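Local coordinates for protein deadlock (Drosophila melanogaster, PDB 5XYV) that pairs with Rhino through this N-terminal domain, as part of the Rhino-Deadlock-Cutoff complex, and is required for germline maintenance and oocyte patterning, at residues E2-I7 with E42-P47; S14-I19 with Q31-F36. All blocks are in the same frame, centred on the assembly; numbering follows the deposited sequence.

How the contacts relate
Contacts 1 and 2 both draw on helix 30-45, contact 2 near its start and contact 1 at its end. Their centres lie about 17 Å apart and their nearest atoms about 5 Å apart, so the two do not touch. In contact 2 the helix packs against helix 9-23; in contact 1 it meets the short segment that precedes helix 9-23. Along the chain, both segments of contact 2 fall between those of contact 1. Phe40 lies between them, its ring meeting Trp44 of contact 1 and Trp16 of contact 2. Both contacts also border one Rhino subunit, whose Tyr21 and Phe30 touch residues of each, so they belong to the part of Deadlock that carries the Rhino-binding surface.

Contact 1: residues E2-I7 with E42-P47; sequences EKLDKI and ESWRKP
Ile7 and Trp44 make the closest apolar meeting: the CD1 methyl of Ile7 lies 3.4 Å from Trp44 CZ3 and 3.8 Å from Trp44 CE3, on the six-membered part of the indole. The two side chains cross at about a right angle. The extended ethyl branch of Ile7 runs beside the backbone N (chi1 -67°) and carries CD1 to the ring; the bulky apolar side chain suits this buried place. Leu4 adds a looser apolar contact, its CD2 4.4 Å from Trp44 CE3. The segments come from a 3-10 turn at 4-6, ahead of helix 9-23, and from the last turn of helix 30-45, so the contact lays the N-terminal segment of this Rhino-binding domain against the end of its second helix. A different kind of contact joins side chain to backbone: Leu4 CD1 comes within 3.7 Å of Trp44 O, a van der Waals approach. Within the turn, Ile7 N donates a hydrogen bond to Leu4 O (3.0 Å), closing the turn, and both side chains start toward the helix. One Rhino subunit flanks the site, with its His19 and Phe30 against the Trp44 ring and its Leu18 and Ile39 against Leu4 and Ile7.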
# COMPACT_ATOMS: atom_id res chain seq x y z
N GLU C 2 -7.46 15.44 1.12
CA GLU C 2 -8.04 16.78 1.01
C GLU C 2 -7.01 17.76 0.46
O GLU C 2 -7.30 18.95 0.26
CB GLU C 2 -8.58 17.27 2.37
CG GLU C 2 -9.76 16.42 2.85
CD GLU C 2 -10.28 16.86 4.19
OE1 GLU C 2 -9.57 17.66 4.87
OE2 GLU C 2 -11.41 16.41 4.54
N LYS C 3 -5.81 17.25 0.25
CA LYS C 3 -4.84 17.94 -0.57
C LYS C 3 -5.29 17.77 -2.01
O LYS C 3 -4.96 18.57 -2.87
CB LYS C 3 -3.44 17.38 -0.34
CG LYS C 3 -2.94 17.65 1.06
CD LYS C 3 -1.54 17.08 1.28
CE LYS C 3 -1.04 17.32 2.71
NZ LYS C 3 0.35 16.74 2.87
N LEU C 4 -6.07 16.72 -2.24
CA LEU C 4 -6.60 16.41 -3.57
C LEU C 4 -7.66 17.41 -4.04
O LEU C 4 -7.96 17.47 -5.23
CB LEU C 4 -7.18 15.00 -3.59
CG LEU C 4 -6.22 13.87 -3.22
CD1 LEU C 4 -6.89 12.53 -3.40
CD2 LEU C 4 -4.94 13.95 -4.00
N ASP C 5 -8.24 18.18 -3.12
CA ASP C 5 -9.31 19.11 -3.46
C ASP C 5 -8.84 20.26 -4.30
O ASP C 5 -9.65 20.89 -4.99
CB ASP C 5 -9.97 19.69 -2.20
CG ASP C 5 -10.74 18.65 -1.42
OD1 ASP C 5 -11.91 18.39 -1.77
OD2 ASP C 5 -10.18 18.13 -0.44
N LYS C 6 -7.54 20.57 -4.25
CA LYS C 6 -7.00 21.65 -5.07
C LYS C 6 -6.70 21.15 -6.50
O LYS C 6 -6.24 21.91 -7.35
CB LYS C 6 -5.76 22.27 -4.38
CG LYS C 6 -4.41 21.74 -4.81
CD LYS C 6 -3.39 21.95 -3.70
CE LYS C 6 -1.97 21.94 -4.26
NZ LYS C 6 -0.96 22.03 -3.18
N ILE C 7 -7.03 19.89 -6.77
CA ILE C 7 -6.84 19.35 -8.11
C ILE C 7 -8.04 19.56 -9.04
O ILE C 7 -9.15 19.04 -8.81
CB ILE C 7 -6.51 17.87 -8.09
CG1 ILE C 7 -5.14 17.69 -7.45
CG2 ILE C 7 -6.48 17.31 -9.50
CD1 ILE C 7 -4.90 16.27 -6.98
N GLU C 42 -14.71 9.51 -8.87
CA GLU C 42 -15.08 9.31 -7.48
C GLU C 42 -13.85 9.09 -6.57
O GLU C 42 -13.92 9.36 -5.38
CB GLU C 42 -16.07 8.12 -7.36
CG GLU C 42 -17.43 8.39 -8.01
CD GLU C 42 -18.33 7.16 -8.12
OE1 GLU C 42 -17.89 6.04 -7.77
OE2 GLU C 42 -19.47 7.31 -8.62
N SER C 43 -12.74 8.61 -7.14
CA SER C 43 -11.56 8.25 -6.34
C SER C 43 -10.82 9.47 -5.80
O SER C 43 -10.14 9.40 -4.78
CB SER C 43 -10.59 7.39 -7.14
OG SER C 43 -9.75 8.20 -7.95
N TRP C 44 -10.94 10.59 -6.49
CA TRP C 44 -10.34 11.83 -6.02
C TRP C 44 -11.10 12.46 -4.88
O TRP C 44 -10.50 13.13 -4.04
CB TRP C 44 -10.23 12.86 -7.15
CG TRP C 44 -9.45 12.39 -8.31
CD1 TRP C 44 -9.90 11.69 -9.39
CD2 TRP C 44 -8.04 12.57 -8.50
NE1 TRP C 44 -8.86 11.43 -10.25
CE2 TRP C 44 -7.70 11.96 -9.72
CE3 TRP C 44 -7.03 13.19 -7.75
CZ2 TRP C 44 -6.40 11.96 -10.23
CZ3 TRP C 44 -5.75 13.18 -8.25
CH2 TRP C 44 -5.44 12.58 -9.48
N ARG C 45 -12.42 12.27 -4.86
CA ARG C 45 -13.27 13.03 -3.94
C ARG C 45 -13.41 12.42 -2.54
O ARG C 45 -13.53 13.14 -1.55
CB ARG C 45 -14.68 13.24 -4.54
CG ARG C 45 -14.74 13.44 -6.05
CD ARG C 45 -16.15 13.85 -6.49
NE ARG C 45 -17.19 13.45 -5.54
CZ ARG C 45 -17.71 12.23 -5.48
NH1 ARG C 45 -17.30 11.29 -6.31
NH2 ARG C 45 -18.65 11.95 -4.58
N LYS C 46 -13.41 11.10 -2.44
CA LYS C 46 -13.59 10.48 -1.14
C LYS C 46 -12.35 9.71 -0.70
O LYS C 46 -11.67 9.10 -1.53
CB LYS C 46 -14.82 9.58 -1.15
CG LYS C 46 -16.11 10.27 -1.58
CD LYS C 46 -17.31 9.75 -0.80
CE LYS C 46 -18.50 9.49 -1.71
NZ LYS C 46 -19.02 8.10 -1.50
N PRO C 47 -12.05 9.72 0.61
CA PRO C 47 -10.82 9.12 1.17
C PRO C 47 -10.73 7.62 0.92
O PRO C 47 -11.76 6.93 0.90
CB PRO C 47 -10.93 9.42 2.67
CG PRO C 47 -12.05 10.41 2.81
CD PRO C 47 -12.96 10.18 1.67

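Contact 2: residues S14-I19 with Q31-F36; sequences SCWQHI and QEWNTF
Trp16 of helix 9-23 and Trp33 of helix 30-45 meet through the six-membered parts of their indoles, Trp16 CZ2 lying 3.7 Å from Trp33 CE3. The planes of these rings stand at 88° and their centroids 5.8 Å apart. Trp16 spans the gap because its CG stands anti to the backbone N (chi1 -178°), which sends the long indole across towards the other helix; the nearest CA atoms across the segments, those of Trp16 and Phe36, are 10.1 Å apart, a gap that large flat side chains fill. Trp16 also touches the second helix itself: its CH2 is 4.0 Å from Phe36 CB and 3.9 Å from Phe36 C, while CZ2 lies 3.9 Å from Trp33 O. The rings of Phe37 and Phe40 meet it too. Such side-chain interdigitation joins two helices linked by a short loop. As for polar groups, Trp33 NE1 is hydrogen-bonded to Thr25 O in that loop, and Lys28 makes a cation-pi contact with the Trp33 ring. On the Rhino side, its Met23 packs on Ile19 and Phe36. Burial of aromatic surface therefore holds the helices together here, while the indole N-H of Trp33 ties that ring to the connecting loop.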
# COMPACT_ATOMS: atom_id res chain seq x y z
N SER C 14 -6.69 14.92 -17.97
CA SER C 14 -5.38 14.69 -18.57
C SER C 14 -4.79 13.38 -18.07
O SER C 14 -4.27 12.57 -18.86
CB SER C 14 -4.44 15.85 -18.25
OG SER C 14 -4.95 17.04 -18.80
N CYS C 15 -4.89 13.16 -16.77
CA CYS C 15 -4.45 11.91 -16.17
C CYS C 15 -5.25 10.73 -16.72
O CYS C 15 -4.69 9.67 -16.94
CB CYS C 15 -4.57 11.95 -14.64
SG CYS C 15 -3.39 13.03 -13.83
N TRP C 16 -6.54 10.93 -16.97
CA TRP C 16 -7.34 9.88 -17.58
C TRP C 16 -6.80 9.58 -18.96
O TRP C 16 -6.66 8.43 -19.34
CB TRP C 16 -8.82 10.26 -17.68
CG TRP C 16 -9.69 9.17 -18.26
CD1 TRP C 16 -10.39 9.20 -19.44
CD2 TRP C 16 -9.95 7.88 -17.68
NE1 TRP C 16 -11.07 8.01 -19.63
CE2 TRP C 16 -10.81 7.18 -18.56
CE3 TRP C 16 -9.54 7.24 -16.51
CZ2 TRP C 16 -11.27 5.89 -18.29
CZ3 TRP C 16 -9.98 5.95 -16.25
CH2 TRP C 16 -10.84 5.30 -17.13
N GLN C 17 -6.47 10.63 -19.69
CA GLN C 17 -5.97 10.47 -21.05
C GLN C 17 -4.64 9.70 -21.03
O GLN C 17 -4.34 8.92 -21.95
CB GLN C 17 -5.82 11.84 -21.71
CG GLN C 17 -5.92 11.83 -23.21
CD GLN C 17 -7.25 11.25 -23.70
OE1 GLN C 17 -8.32 11.51 -23.12
NE2 GLN C 17 -7.18 10.44 -24.74
N HIS C 18 -3.85 9.91 -19.97
CA HIS C 18 -2.62 9.15 -19.73
C HIS C 18 -2.89 7.66 -19.57
O HIS C 18 -2.20 6.83 -20.15
CB HIS C 18 -1.89 9.65 -18.48
CG HIS C 18 -1.32 11.03 -18.61
ND1 HIS C 18 -0.97 11.80 -17.52
CD2 HIS C 18 -1.02 11.77 -19.70
CE1 HIS C 18 -0.49 12.95 -17.93
NE2 HIS C 18 -0.51 12.96 -19.26
N ILE C 19 -3.88 7.34 -18.74
CA ILE C 19 -4.29 5.95 -18.57
C ILE C 19 -4.74 5.35 -19.91
O ILE C 19 -4.33 4.24 -20.27
CB ILE C 19 -5.41 5.81 -17.53
CG1 ILE C 19 -4.89 6.19 -16.14
CG2 ILE C 19 -6.00 4.39 -17.52
CD1 ILE C 19 -5.96 6.29 -15.12
N GLN C 31 -18.21 0.18 -22.34
CA GLN C 31 -18.93 0.21 -21.07
C GLN C 31 -18.00 -0.15 -19.89
O GLN C 31 -18.21 0.33 -18.78
CB GLN C 31 -20.13 -0.74 -21.13
CG GLN C 31 -19.75 -2.14 -21.57
CD GLN C 31 -19.92 -2.37 -23.07
OE1 GLN C 31 -19.84 -1.44 -23.88
NE2 GLN C 31 -20.14 -3.62 -23.44
N GLU C 32 -17.01 -1.00 -20.14
CA GLU C 32 -15.92 -1.22 -19.18
C GLU C 32 -15.18 0.07 -18.86
O GLU C 32 -14.82 0.31 -17.72
CB GLU C 32 -14.91 -2.23 -19.71
CG GLU C 32 -15.37 -3.68 -19.69
CD GLU C 32 -14.36 -4.61 -20.37
OE1 GLU C 32 -13.46 -4.10 -21.07
OE2 GLU C 32 -14.45 -5.84 -20.21
N TRP C 33 -14.93 0.88 -19.88
CA TRP C 33 -14.24 2.15 -19.73
C TRP C 33 -15.10 3.11 -18.95
O TRP C 33 -14.61 3.82 -18.07
CB TRP C 33 -13.89 2.76 -21.10
CG TRP C 33 -12.68 2.19 -21.72
CD1 TRP C 33 -12.59 1.56 -22.94
CD2 TRP C 33 -11.35 2.19 -21.18
NE1 TRP C 33 -11.29 1.17 -23.17
CE2 TRP C 33 -10.51 1.55 -22.11
CE3 TRP C 33 -10.79 2.67 -19.99
CZ2 TRP C 33 -9.14 1.37 -21.89
CZ3 TRP C 33 -9.45 2.49 -19.77
CH2 TRP C 33 -8.63 1.86 -20.72
N ASN C 34 -16.38 3.15 -19.30
CA ASN C 34 -17.29 4.08 -18.65
C ASN C 34 -17.37 3.84 -17.16
O ASN C 34 -17.42 4.80 -16.39
CB ASN C 34 -18.69 4.03 -19.26
CG ASN C 34 -18.79 4.84 -20.54
OD1 ASN C 34 -17.85 5.55 -20.91
ND2 ASN C 34 -19.93 4.75 -21.22
N THR C 35 -17.35 2.57 -16.73
CA THR C 35 -17.47 2.29 -15.28
C THR C 35 -16.19 2.64 -14.55
O THR C 35 -16.23 3.21 -13.48
CB THR C 35 -17.82 0.81 -14.97
OG1 THR C 35 -16.72 -0.04 -15.31
CG2 THR C 35 -19.04 0.38 -15.70
N PHE C 36 -15.06 2.30 -15.15
CA PHE C 36 -13.76 2.70 -14.62
C PHE C 36 -13.60 4.21 -14.55
O PHE C 36 -13.03 4.73 -13.60
CB PHE C 36 -12.63 2.11 -15.48
CG PHE C 36 -12.33 0.69 -15.15
CD1 PHE C 36 -12.34 0.27 -13.83
CD2 PHE C 36 -12.04 -0.22 -16.14
CE1 PHE C 36 -12.08 -1.05 -13.52
CE2 PHE C 36 -11.76 -1.52 -15.84
CZ PHE C 36 -11.79 -1.94 -14.53